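Local coordinates for uncharacterized protein (Agrobacterium tumefaciens, PDB 6N90), which is probably the mRNA-cleaving endonuclease toxin of a YoeB-type toxin-antitoxin system, at residues A[24-29]-A[40-45]; A[33-38]-A[77-82]; A[44-49]-A[63-68]. All coordinates share one frame; numbering follows the deposited sequence.

Contact 1: residues A[24-29]-A[40-45]; sequences VEKIND and AGLGKP
K26 and D29 lie one turn apart on helix 21-36 and meet L42 and G43 in the loop that follows the helix. The 24-29 backbone is regular helix, with N28 N bonded to V24 O and D29 N to E25 O. The loop makes a type II beta turn from G41 to K44. The backbones stay well separated: the CA atoms of D29 and L42 are 7.9 Å apart, and those of K26 and G43 are 9.3 Å apart. Side chains fill the gap. G43 has positive phi (88°), where a CB would press on the carbonyl O of L42.

L42 points toward the helix. Its CG stands anti to the backbone N (chi1 -170°), which sends the isobutyl group out to D29. The touching branch is CD2, which lies 3.6 Å from D29 OD2 and 3.7 Å from D29 CG. This methyl sits over a face of the carboxylate. The two side chains cross at about a right angle. L42 also packs on L30 and N33 of the same helix. K26 bends at chi2 and chi4, and its NZ ends 4.4 Å from L42 CG and 4.5 Å from G43 CA.

No hydrogen bond joins the two segments. K26 NZ bonds to the carbonyl O of R59. The other carboxylate oxygen of D29, OD1, forms a salt bridge with R32. The loop is tied to strand 56-59 through backbone bonds between G43 and R59, and R58 NH1 reaches L42 O. The contact itself is thus van der Waals packing at the surface, with a leucine set against the D29 carboxylate and the ammonium end of K26.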
loop_
_atom_site.group_PDB
_atom_site.type_symbol
_atom_site.label_atom_id
_atom_site.label_comp_id
_atom_site.label_asym_id
_atom_site.label_seq_id
_atom_site.Cartn_x
_atom_site.Cartn_y
_atom_site.Cartn_z
ATOM N N VAL A 24 -6.253 8.992 -7.657
ATOM C CA VAL A 24 -5.206 8.003 -7.353
ATOM C C VAL A 24 -3.836 8.673 -7.507
ATOM O O VAL A 24 -2.947 8.521 -6.662
ATOM C CB VAL A 24 -5.299 6.746 -8.271
ATOM C CG1 VAL A 24 -4.152 5.733 -7.948
ATOM C CG2 VAL A 24 -6.638 6.097 -8.101
ATOM N N GLU A 25 -3.673 9.425 -8.589
ATOM C CA GLU A 25 -2.410 10.107 -8.845
ATOM C C GLU A 25 -2.079 11.145 -7.782
ATOM O O GLU A 25 -0.922 11.283 -7.380
ATOM C CB GLU A 25 -2.440 10.776 -10.221
ATOM C CG GLU A 25 -2.563 9.797 -11.369
ATOM N N LYS A 26 -3.088 11.892 -7.347
ATOM C CA LYS A 26 -2.886 12.874 -6.279
ATOM C C LYS A 26 -2.458 12.196 -4.986
ATOM O O LYS A 26 -1.564 12.669 -4.280
ATOM C CB LYS A 26 -4.159 13.671 -6.050
ATOM C CG LYS A 26 -4.032 14.749 -4.991
ATOM C CD LYS A 26 -2.972 15.781 -5.358
ATOM C CE LYS A 26 -3.213 17.108 -4.639
ATOM N NZ LYS A 26 -3.128 17.011 -3.160
ATOM N N ILE A 27 -3.105 11.085 -4.666
ATOM C CA ILE A 27 -2.756 10.349 -3.456
ATOM C C ILE A 27 -1.316 9.780 -3.562
ATOM O O ILE A 27 -0.531 9.851 -2.636
ATOM C CB ILE A 27 -3.792 9.229 -3.201
ATOM C CG1 ILE A 27 -5.151 9.809 -2.780
ATOM C CG2 ILE A 27 -3.299 8.215 -2.183
ATOM C CD1 ILE A 27 -6.357 8.761 -2.936
ATOM N N ASN A 28 -0.949 9.231 -4.716
ATOM C CA ASN A 28 0.417 8.754 -4.876
ATOM C C ASN A 28 1.446 9.859 -4.694
ATOM O O ASN A 28 2.532 9.605 -4.172
ATOM C CB ASN A 28 0.578 8.097 -6.257
ATOM C CG ASN A 28 -0.137 6.763 -6.337
ATOM O OD1 ASN A 28 -0.747 6.319 -5.370
ATOM N ND2 ASN A 28 -0.101 6.132 -7.508
ATOM N N ASP A 29 1.109 11.078 -5.124
ATOM C CA ASP A 29 1.992 12.244 -4.979
ATOM C C ASP A 29 2.090 12.626 -3.502
ATOM O O ASP A 29 3.149 12.994 -3.001
ATOM C CB ASP A 29 1.458 13.424 -5.829
ATOM C CG ASP A 29 2.575 14.293 -6.430
ATOM O OD1 ASP A 29 3.766 14.013 -6.179
ATOM O OD2 ASP A 29 2.267 15.283 -7.136
ATOM N N ALA A 40 6.022 18.647 5.754
ATOM C CA ALA A 40 6.015 19.755 4.808
ATOM C C ALA A 40 5.709 19.282 3.398
ATOM O O ALA A 40 5.598 18.095 3.145
ATOM C CB ALA A 40 7.353 20.490 4.843
ATOM N N GLY A 41 5.565 20.227 2.481
ATOM C CA GLY A 41 5.332 19.889 1.093
ATOM C C GLY A 41 3.875 19.888 0.682
ATOM O O GLY A 41 3.044 20.611 1.236
ATOM N N LEU A 42 3.578 19.044 -0.300
ATOM C CA LEU A 42 2.308 19.032 -1.009
ATOM C C LEU A 42 1.090 18.822 -0.108
ATOM O O LEU A 42 1.125 18.038 0.834
ATOM C CB LEU A 42 2.360 17.942 -2.089
ATOM C CG LEU A 42 1.221 17.931 -3.104
ATOM C CD1 LEU A 42 1.322 19.154 -3.991
ATOM C CD2 LEU A 42 1.253 16.656 -3.921
ATOM N N GLY A 43 0.016 19.543 -0.399
ATOM C CA GLY A 43 -1.265 19.288 0.238
ATOM C C GLY A 43 -1.521 20.008 1.550
ATOM O O GLY A 43 -2.472 19.697 2.258
ATOM N N LYS A 44 -0.681 20.988 1.860
ATOM C CA LYS A 44 -0.788 21.776 3.091
ATOM C C LYS A 44 -0.981 20.926 4.349
ATOM O O LYS A 44 -2.026 21.007 5.004
ATOM C CB LYS A 44 -1.932 22.787 2.988
ATOM C CG LYS A 44 -1.718 23.872 1.938
ATOM N N PRO A 45 0.034 20.121 4.689
ATOM C CA PRO A 45 -0.050 19.258 5.871
ATOM C C PRO A 45 -0.317 20.026 7.160
ATOM O O PRO A 45 0.301 21.059 7.437
ATOM C CB PRO A 45 1.320 18.577 5.911
ATOM C CG PRO A 45 2.204 19.415 5.059
ATOM C CD PRO A 45 1.329 19.989 4.001
#

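Contact 2: residues A[33-38]-A[77-82]; sequences NAKRTP and QRLEVI
The CD1 branch of L79 points at the flank of the A34 methyl. The CB of A34 points from helix 21-36 toward the strand, and L79 points back toward the helix. A34 CB and L79 CD1 are 3.4 Å apart, tighter than usual for two carbons. The CG-CD1 bond of L79 is aimed almost straight at A34 CB, whereas the CA-CB bond of A34 is met from the side. L79 CG is anti to the backbone N (chi1 -172°). Its chi2 of 149° lies away from the usual staggered values, and together they bring CD1 up against the helix. The same methyl also lies 4.0 Å from K35 N, so it touches helix backbone as well as side chain. No hydrogen bond runs directly between 33-38 and 77-82.

The pair belongs to the core between helix and sheet in this YoeB-family toxin. Strand 76-84 sits between strands 2-5 and 64-73, parallel to the first and antiparallel to the second. L79 makes backbone bonds with K2 and V4. Its side chain packs between L3, Y68 and the last turn of the helix, which ends at T37, the first residue to leave helical angles.

K35 crosses L79 at about a right angle. Its CG passes 4.2 Å from L79 CD1. Beyond that the chain bends at chi3 (45°) and its end leads away from the strand. K35 also packs on M1 and on L7 of the second subunit.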
loop_
_atom_site.group_PDB
_atom_site.type_symbol
_atom_site.label_atom_id
_atom_site.label_comp_id
_atom_site.label_asym_id
_atom_site.label_seq_id
_atom_site.Cartn_x
_atom_site.Cartn_y
_atom_site.Cartn_z
ATOM N N ASN A 33 5.504 12.467 -1.286
ATOM C CA ASN A 33 5.954 13.683 -0.609
ATOM C C ASN A 33 6.070 13.477 0.902
ATOM O O ASN A 33 7.055 13.901 1.521
ATOM C CB ASN A 33 5.007 14.850 -0.914
ATOM C CG ASN A 33 5.383 15.612 -2.189
ATOM O OD1 ASN A 33 6.010 16.671 -2.122
ATOM N ND2 ASN A 33 4.988 15.083 -3.352
ATOM N N ALA A 34 5.085 12.797 1.487
ATOM C CA ALA A 34 5.066 12.581 2.937
ATOM C C ALA A 34 6.170 11.622 3.383
ATOM O O ALA A 34 6.642 11.690 4.523
ATOM C CB ALA A 34 3.699 12.065 3.377
ATOM N N LYS A 35 6.559 10.700 2.501
ATOM C CA LYS A 35 7.665 9.803 2.815
ATOM C C LYS A 35 8.970 10.601 2.859
ATOM O O LYS A 35 9.826 10.327 3.698
ATOM C CB LYS A 35 7.749 8.655 1.809
ATOM C CG LYS A 35 6.787 7.530 2.122
ATOM C CD LYS A 35 6.478 6.659 0.887
ATOM C CE LYS A 35 7.714 6.324 0.110
ATOM N NZ LYS A 35 7.380 5.665 -1.220
ATOM N N ARG A 36 9.095 11.609 1.994
ATOM C CA ARG A 36 10.281 12.477 1.963
ATOM C C ARG A 36 10.295 13.511 3.100
ATOM O O ARG A 36 11.246 13.590 3.885
ATOM C CB ARG A 36 10.380 13.209 0.619
ATOM C CG ARG A 36 10.901 12.369 -0.524
ATOM C CD ARG A 36 10.986 13.194 -1.804
ATOM N NE ARG A 36 9.666 13.668 -2.221
ATOM C CZ ARG A 36 9.168 13.542 -3.448
ATOM N NH1 ARG A 36 9.877 12.955 -4.405
ATOM N NH2 ARG A 36 7.953 14.006 -3.719
ATOM N N THR A 37 9.240 14.317 3.150
ATOM C CA THR A 37 9.095 15.381 4.126
ATOM C C THR A 37 7.747 15.243 4.834
ATOM O O THR A 37 6.790 15.878 4.442
ATOM C CB THR A 37 9.188 16.771 3.451
ATOM O OG1 THR A 37 8.236 16.858 2.377
ATOM C CG2 THR A 37 10.575 16.986 2.873
ATOM N N PRO A 38 7.673 14.423 5.889
ATOM C CA PRO A 38 6.381 14.143 6.543
ATOM C C PRO A 38 5.587 15.380 6.956
ATOM O O PRO A 38 4.364 15.356 6.914
ATOM C CB PRO A 38 6.784 13.342 7.776
ATOM C CG PRO A 38 8.046 12.707 7.404
ATOM C CD PRO A 38 8.764 13.629 6.467
ATOM N N GLN A 77 11.450 3.099 9.130
ATOM C CA GLN A 77 10.244 3.886 9.374
ATOM C C GLN A 77 9.055 3.345 8.587
ATOM O O GLN A 77 9.221 2.470 7.730
ATOM C CB GLN A 77 10.470 5.357 9.003
ATOM C CG GLN A 77 11.649 6.024 9.697
ATOM C CD GLN A 77 11.796 7.492 9.336
ATOM O OE1 GLN A 77 10.869 8.114 8.815
ATOM N NE2 GLN A 77 12.980 8.053 9.602
ATOM N N ARG A 78 7.869 3.863 8.887
ATOM C CA ARG A 78 6.666 3.508 8.110
ATOM C C ARG A 78 5.703 4.686 8.004
ATOM O O ARG A 78 5.632 5.536 8.897
ATOM C CB ARG A 78 5.958 2.290 8.729
ATOM C CG ARG A 78 5.398 2.563 10.137
ATOM C CD ARG A 78 4.868 1.292 10.804
ATOM N NE ARG A 78 4.206 1.594 12.073
ATOM C CZ ARG A 78 4.827 1.685 13.247
ATOM N NH1 ARG A 78 6.137 1.500 13.334
ATOM N NH2 ARG A 78 4.130 1.970 14.337
ATOM N N LEU A 79 5.002 4.779 6.874
ATOM C CA LEU A 79 3.927 5.741 6.735
ATOM C C LEU A 79 2.647 4.944 6.775
ATOM O O LEU A 79 2.470 4.036 5.973
ATOM C CB LEU A 79 4.018 6.522 5.417
ATOM C CG LEU A 79 3.022 7.683 5.306
ATOM C CD1 LEU A 79 3.604 8.799 4.464
ATOM C CD2 LEU A 79 1.728 7.212 4.688
ATOM N N GLU A 80 1.769 5.283 7.713
ATOM C CA GLU A 80 0.490 4.588 7.858
ATOM C C GLU A 80 -0.584 5.475 7.278
ATOM O O GLU A 80 -0.767 6.597 7.754
ATOM C CB GLU A 80 0.154 4.315 9.327
ATOM C CG GLU A 80 0.828 3.143 9.996
ATOM C CD GLU A 80 0.471 3.088 11.475
ATOM O OE1 GLU A 80 -0.231 2.137 11.886
ATOM O OE2 GLU A 80 0.889 4.002 12.218
ATOM N N VAL A 81 -1.309 4.987 6.273
ATOM C CA VAL A 81 -2.440 5.733 5.737
ATOM C C VAL A 81 -3.726 5.307 6.438
ATOM O O VAL A 81 -4.106 4.137 6.391
ATOM C CB VAL A 81 -2.604 5.517 4.228
ATOM C CG1 VAL A 81 -3.807 6.348 3.683
ATOM C CG2 VAL A 81 -1.301 5.829 3.519
ATOM N N ILE A 82 -4.388 6.273 7.062
ATOM C CA ILE A 82 -5.591 6.050 7.844
ATOM C C ILE A 82 -6.837 6.310 7.009
ATOM O O ILE A 82 -7.837 5.600 7.135
ATOM C CB ILE A 82 -5.595 6.953 9.103
ATOM C CG1 ILE A 82 -4.271 6.799 9.845
ATOM C CG2 ILE A 82 -6.760 6.620 10.016
ATOM C CD1 ILE A 82 -3.929 5.371 10.183
#

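Contact 3: residues A[44-49]-A[63-68]; sequences KPEPLK and EHRFVY
L48 and V67 make the apolar part of the contact. L48 points toward strand 64-73, and its CD1 meets V67 CG1 at 3.8 Å. The two side chains approach obliquely. V67 CG1 stands anti to its own backbone N (chi1 -178°), which puts this branch where it meets L48. L48 also packs on S57 and Y88.

P45 meets the polar end of Y68. Its CB makes a van der Waals contact with Y68 OH at 3.7 Å. Y68 CG stands between the backbone N and the carbonyl carbon (chi1 64°), and from there the ring carries the hydroxyl to P45. The hydrogen bonds of the hydroxyl go to P38 O and R58 NE.

These segments reach over strand 56-59, which lies between strands 46-47 and 64-73 in the antiparallel part of the sheet. E46 pairs with S57 and F66 with R58 through backbone bonds. The chain directions of 45-48 and 65-68 differ by 79°.

The charged pair is looser. E46 OE2 lies near the plane of the R65 guanidinium, at its edge, 4.4 Å from NH1. This is beyond a salt bridge, though the opposite charges would probably attract. R65 NH2 is bonded to A62 O.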
loop_
_atom_site.group_PDB
_atom_site.type_symbol
_atom_site.label_atom_id
_atom_site.label_comp_id
_atom_site.label_asym_id
_atom_site.label_seq_id
_atom_site.Cartn_x
_atom_site.Cartn_y
_atom_site.Cartn_z
ATOM N N LYS A 44 -0.681 20.988 1.860
ATOM C CA LYS A 44 -0.788 21.776 3.091
ATOM C C LYS A 44 -0.981 20.926 4.349
ATOM O O LYS A 44 -2.026 21.007 5.004
ATOM C CB LYS A 44 -1.932 22.787 2.988
ATOM C CG LYS A 44 -1.718 23.872 1.938
ATOM N N PRO A 45 0.034 20.121 4.689
ATOM C CA PRO A 45 -0.050 19.258 5.871
ATOM C C PRO A 45 -0.317 20.026 7.160
ATOM O O PRO A 45 0.301 21.059 7.437
ATOM C CB PRO A 45 1.320 18.577 5.911
ATOM C CG PRO A 45 2.204 19.415 5.059
ATOM C CD PRO A 45 1.329 19.989 4.001
ATOM N N GLU A 46 -1.227 19.484 7.962
ATOM C CA GLU A 46 -1.594 20.071 9.244
ATOM C C GLU A 46 -1.844 18.962 10.262
ATOM O O GLU A 46 -2.475 17.954 9.944
ATOM C CB GLU A 46 -2.840 20.946 9.100
ATOM C CG GLU A 46 -4.144 20.168 9.060
ATOM C CD GLU A 46 -5.359 21.072 8.967
ATOM O OE1 GLU A 46 -5.695 21.724 9.979
ATOM O OE2 GLU A 46 -5.977 21.130 7.884
ATOM N N PRO A 47 -1.345 19.145 11.494
ATOM C CA PRO A 47 -1.510 18.160 12.563
ATOM C C PRO A 47 -2.963 18.124 13.038
ATOM O O PRO A 47 -3.606 19.169 13.084
ATOM C CB PRO A 47 -0.564 18.670 13.657
ATOM C CG PRO A 47 -0.503 20.131 13.445
ATOM C CD PRO A 47 -0.704 20.383 11.973
ATOM N N LEU A 48 -3.479 16.941 13.352
ATOM C CA LEU A 48 -4.833 16.828 13.889
ATOM C C LEU A 48 -4.726 16.920 15.411
ATOM O O LEU A 48 -3.645 16.739 15.956
ATOM C CB LEU A 48 -5.499 15.519 13.454
ATOM C CG LEU A 48 -5.485 15.180 11.961
ATOM C CD1 LEU A 48 -6.309 13.926 11.699
ATOM C CD2 LEU A 48 -6.011 16.341 11.140
ATOM N N LYS A 49 -5.825 17.214 16.096
ATOM C CA LYS A 49 -5.767 17.374 17.550
ATOM C C LYS A 49 -6.512 16.247 18.264
ATOM O O LYS A 49 -7.081 15.362 17.620
ATOM C CB LYS A 49 -6.333 18.732 17.968
ATOM C CG LYS A 49 -5.669 19.322 19.213
ATOM N N GLU A 63 -12.824 18.398 -0.641
ATOM C CA GLU A 63 -13.749 17.461 -0.005
ATOM C C GLU A 63 -13.100 16.156 0.460
ATOM O O GLU A 63 -13.751 15.345 1.120
ATOM C CB GLU A 63 -14.906 17.132 -0.953
ATOM C CG GLU A 63 -15.923 18.261 -1.138
ATOM C CD GLU A 63 -16.428 18.849 0.177
ATOM O OE1 GLU A 63 -16.672 18.077 1.136
ATOM O OE2 GLU A 63 -16.597 20.088 0.245
ATOM N N HIS A 64 -11.826 15.947 0.133
ATOM C CA HIS A 64 -11.205 14.657 0.444
ATOM C C HIS A 64 -9.834 14.829 1.028
ATOM O O HIS A 64 -8.984 15.502 0.429
ATOM C CB HIS A 64 -11.122 13.776 -0.810
ATOM C CG HIS A 64 -12.462 13.433 -1.382
ATOM N ND1 HIS A 64 -13.315 12.541 -0.776
ATOM C CD2 HIS A 64 -13.101 13.878 -2.491
ATOM C CE1 HIS A 64 -14.428 12.447 -1.489
ATOM N NE2 HIS A 64 -14.322 13.247 -2.532
ATOM N N ARG A 65 -9.609 14.190 2.172
ATOM C CA ARG A 65 -8.358 14.367 2.895
ATOM C C ARG A 65 -7.568 13.068 3.024
ATOM O O ARG A 65 -8.127 11.951 3.051
ATOM C CB ARG A 65 -8.625 14.957 4.289
ATOM C CG ARG A 65 -9.423 16.261 4.268
ATOM C CD ARG A 65 -8.852 17.277 3.270
ATOM N NE ARG A 65 -9.730 18.437 3.104
ATOM C CZ ARG A 65 -9.527 19.605 3.703
ATOM N NH1 ARG A 65 -8.463 19.766 4.478
ATOM N NH2 ARG A 65 -10.366 20.615 3.508
ATOM N N PHE A 66 -6.253 13.240 3.065
ATOM C CA PHE A 66 -5.287 12.153 3.184
ATOM C C PHE A 66 -4.763 12.248 4.604
ATOM O O PHE A 66 -4.054 13.195 4.934
ATOM C CB PHE A 66 -4.177 12.320 2.109
ATOM C CG PHE A 66 -3.009 11.347 2.220
ATOM C CD1 PHE A 66 -3.086 10.078 1.684
ATOM C CD2 PHE A 66 -1.810 11.747 2.808
ATOM C CE1 PHE A 66 -2.012 9.203 1.751
ATOM C CE2 PHE A 66 -0.729 10.863 2.905
ATOM C CZ PHE A 66 -0.836 9.590 2.370
ATOM N N VAL A 67 -5.153 11.289 5.443
ATOM C CA VAL A 67 -4.730 11.280 6.839
ATOM C C VAL A 67 -3.711 10.153 7.043
ATOM O O VAL A 67 -3.901 9.018 6.591
ATOM C CB VAL A 67 -5.940 11.125 7.789
ATOM C CG1 VAL A 67 -5.479 11.176 9.272
ATOM C CG2 VAL A 67 -6.972 12.219 7.515
ATOM N N TYR A 68 -2.621 10.479 7.730
ATOM C CA TYR A 68 -1.498 9.558 7.832
ATOM C C TYR A 68 -0.705 9.804 9.094
ATOM O O TYR A 68 -0.906 10.803 9.794
ATOM C CB TYR A 68 -0.568 9.724 6.611
ATOM C CG TYR A 68 0.050 11.110 6.578
ATOM C CD1 TYR A 68 -0.668 12.207 6.097
ATOM C CD2 TYR A 68 1.349 11.319 7.033
ATOM C CE1 TYR A 68 -0.110 13.479 6.081
ATOM C CE2 TYR A 68 1.916 12.574 7.005
ATOM C CZ TYR A 68 1.180 13.651 6.542
ATOM O OH TYR A 68 1.756 14.907 6.538
#

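Overall arrangement
From the N terminus, helix 21-36 supplies the first segments of contacts 1 and 2. Contact 1 closes a short loop, bringing 40-45 back along the helix. Contact 2 starts on the last turn of that helix, within this loop, and ends on strand 76-84, so the two cross. They touch where L42 packs on N33. Contact 3 shares K44 and P45 with contact 1. It runs from strand 46-47 to strand 64-73 and falls wholly within the longer loop of contact 2. A backbone bond between I82 and V67 joins contacts 2 and 3 in the sheet. Together they tie the helix, the loop after it and the sheet.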